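Local coordinates for twin-arginine translocation pathway signal protein (Burkholderia phytofirmans, PDB 2RJO) that probably serves as a periplasmic sugar-binding protein, holding beta-D-galactopyranose in the pocket between its two lobes, at residues L67-N72 and R78-A83. Residues are numbered along the deposited sequence; the frame is centred on the assembly and turned at random.
Sequences LNVDPN and RVIVEA. With GAL (beta-D-galactopyranose), chain B.
With CG1 anti to its carbonyl carbon (chi1 -68°) and CD1 extended beyond it (chi2 175°), I80 reaches from the helix over two strand residues at once. Its CG2 branch meets CD2 of L67 at 4.0 Å, the two side chains crossing at about a right angle. V69 sends CG2 away from its own backbone N, and that methyl meets I80 CD1 tip to tip at 4.1 Å. A branched, unbent isoleucine suits this place because each arm serves a different strand residue, while the leucine and valine side chains offer this face methyls and no polar side-chain atom that would need a partner. I51 and I54 of helix 47-60 also touch I80, so its buried side chain lies where the two helices meet the sheet. Strand 65-69, helix 74-87 and strand 90-94 form a beta-alpha-beta unit in the N-terminal lobe of a periplasmic binding protein fold, and here the helix packs on the first strand of the unit. Alternation along the strand turns N68 to the other face, where its ND2 donates to the carbonyl oxygens of L256 and G257. Just past the strand's C-terminal end, the D70 side chain leaves the backbone away from the helix, and its carboxylate belongs to the sugar pocket. Its OD1 accepts a hydrogen bond from galactose O6 at 2.8 Å, while OD2 is hydrogen-bonded to the hydroxyl of Y20, which also binds the sugar.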
loop_
_atom_site.group_PDB
_atom_site.type_symbol
_atom_site.label_atom_id
_atom_site.label_comp_id
_atom_site.label_asym_id
_atom_site.label_seq_id
_atom_site.Cartn_x
_atom_site.Cartn_y
_atom_site.Cartn_z
ATOM N N LEU A 67 16.467 0.810 7.364
ATOM C CA LEU A 67 15.073 0.426 7.517
ATOM C C LEU A 67 14.111 0.931 6.440
ATOM O O LEU A 67 14.144 2.103 6.066
ATOM C CB LEU A 67 14.586 0.907 8.881
ATOM C CG LEU A 67 13.125 0.635 9.220
ATOM C CD1 LEU A 67 12.933 -0.859 9.370
ATOM C CD2 LEU A 67 12.754 1.352 10.493
ATOM N N ASN A 68 13.262 0.033 5.946
ATOM C CA ASN A 68 12.240 0.377 4.957
ATOM C C ASN A 68 10.936 0.043 5.662
ATOM O O ASN A 68 10.569 -1.128 5.767
ATOM C CB ASN A 68 12.377 -0.467 3.687
ATOM C CG ASN A 68 11.347 -0.094 2.635
ATOM O OD1 ASN A 68 10.792 0.998 2.671
ATOM N ND2 ASN A 68 11.103 -0.994 1.683
ATOM N N VAL A 69 10.238 1.067 6.144
ATOM C CA VAL A 69 9.012 0.853 6.907
ATOM C C VAL A 69 7.712 1.477 6.406
ATOM O O VAL A 69 7.686 2.599 5.895
ATOM C CB VAL A 69 9.223 1.319 8.376
ATOM C CG1 VAL A 69 9.616 2.796 8.396
ATOM C CG2 VAL A 69 7.958 1.097 9.201
ATOM N N ASP A 70 6.636 0.719 6.581
ATOM C CA ASP A 70 5.275 1.115 6.228
ATOM C C ASP A 70 4.655 1.343 7.619
ATOM O O ASP A 70 4.177 0.402 8.246
ATOM C CB ASP A 70 4.568 -0.052 5.519
ATOM C CG ASP A 70 3.129 0.270 5.108
ATOM O OD1 ASP A 70 2.470 1.108 5.762
ATOM O OD2 ASP A 70 2.646 -0.338 4.129
ATOM N N PRO A 71 4.687 2.591 8.128
ATOM C CA PRO A 71 4.127 2.911 9.447
ATOM C C PRO A 71 2.683 2.461 9.640
ATOM O O PRO A 71 1.825 2.740 8.806
ATOM C CB PRO A 71 4.272 4.431 9.521
ATOM C CG PRO A 71 5.522 4.672 8.756
ATOM C CD PRO A 71 5.311 3.789 7.539
ATOM N N ASN A 72 2.440 1.763 10.747
ATOM C CA ASN A 72 1.110 1.260 11.103
ATOM C C ASN A 72 0.097 2.409 11.058
ATOM O O ASN A 72 -1.018 2.247 10.568
ATOM C CB ASN A 72 1.156 0.643 12.504
ATOM C CG ASN A 72 -0.173 0.078 12.940
ATOM O OD1 ASN A 72 -0.766 -0.752 12.244
ATOM N ND2 ASN A 72 -0.650 0.517 14.110
ATOM N N ARG A 78 6.828 9.670 12.648
ATOM C CA ARG A 78 7.730 10.645 13.239
ATOM C C ARG A 78 8.627 10.034 14.300
ATOM O O ARG A 78 9.838 10.239 14.284
ATOM C CB ARG A 78 6.965 11.818 13.854
ATOM C CG ARG A 78 7.881 12.986 14.252
ATOM C CD ARG A 78 7.166 13.966 15.171
ATOM N NE ARG A 78 5.823 14.282 14.699
ATOM C CZ ARG A 78 5.552 15.027 13.631
ATOM N NH1 ARG A 78 6.534 15.545 12.909
ATOM N NH2 ARG A 78 4.286 15.254 13.294
ATOM N N VAL A 79 8.050 9.274 15.221
ATOM C CA VAL A 79 8.875 8.691 16.267
ATOM C C VAL A 79 9.893 7.712 15.693
ATOM O O VAL A 79 11.027 7.648 16.172
ATOM C CB VAL A 79 8.020 8.007 17.339
ATOM C CG1 VAL A 79 7.192 6.910 16.735
ATOM C CG2 VAL A 79 8.905 7.474 18.426
ATOM N N ILE A 80 9.504 6.964 14.663
ATOM C CA ILE A 80 10.421 6.025 14.033
ATOM C C ILE A 80 11.568 6.797 13.401
ATOM O O ILE A 80 12.726 6.439 13.560
ATOM C CB ILE A 80 9.717 5.208 12.928
ATOM C CG1 ILE A 80 8.689 4.273 13.556
ATOM C CG2 ILE A 80 10.751 4.438 12.098
ATOM C CD1 ILE A 80 7.860 3.523 12.539
ATOM N N VAL A 81 11.230 7.857 12.679
ATOM C CA VAL A 81 12.235 8.680 12.022
ATOM C C VAL A 81 13.164 9.343 13.036
ATOM O O VAL A 81 14.356 9.481 12.790
ATOM C CB VAL A 81 11.575 9.771 11.175
ATOM C CG1 VAL A 81 12.622 10.753 10.687
ATOM C CG2 VAL A 81 10.839 9.144 10.010
ATOM N N GLU A 82 12.608 9.752 14.174
ATOM C CA GLU A 82 13.393 10.390 15.219
ATOM C C GLU A 82 14.376 9.379 15.782
ATOM O O GLU A 82 15.540 9.696 15.987
ATOM C CB GLU A 82 12.489 10.887 16.342
ATOM C CG GLU A 82 11.949 12.306 16.168
ATOM C CD GLU A 82 10.642 12.530 16.923
ATOM O OE1 GLU A 82 10.380 11.811 17.924
ATOM O OE2 GLU A 82 9.875 13.435 16.519
ATOM N N ALA A 83 13.895 8.162 16.030
ATOM C CA ALA A 83 14.729 7.098 16.574
ATOM C C ALA A 83 15.889 6.743 15.638
ATOM O O ALA A 83 17.015 6.529 16.081
ATOM C CB ALA A 83 13.875 5.862 16.845
HETATM C C1 GAL B . -2.158 -2.202 3.508
HETATM C C2 GAL B . -2.883 -1.949 2.166
HETATM C C3 GAL B . -2.022 -0.992 1.311
HETATM C C4 GAL B . -1.833 0.324 2.086
HETATM C C5 GAL B . -1.132 -0.036 3.426
HETATM C C6 GAL B . -0.935 1.237 4.223
HETATM O O1 GAL B . -2.965 -3.080 4.315
HETATM O O2 GAL B . -3.047 -3.183 1.469
HETATM O O3 GAL B . -2.677 -0.714 0.075
HETATM O O4 GAL B . -3.115 0.890 2.355
HETATM O O5 GAL B . -1.965 -0.946 4.217
HETATM O O6 GAL B . -0.291 0.891 5.434
#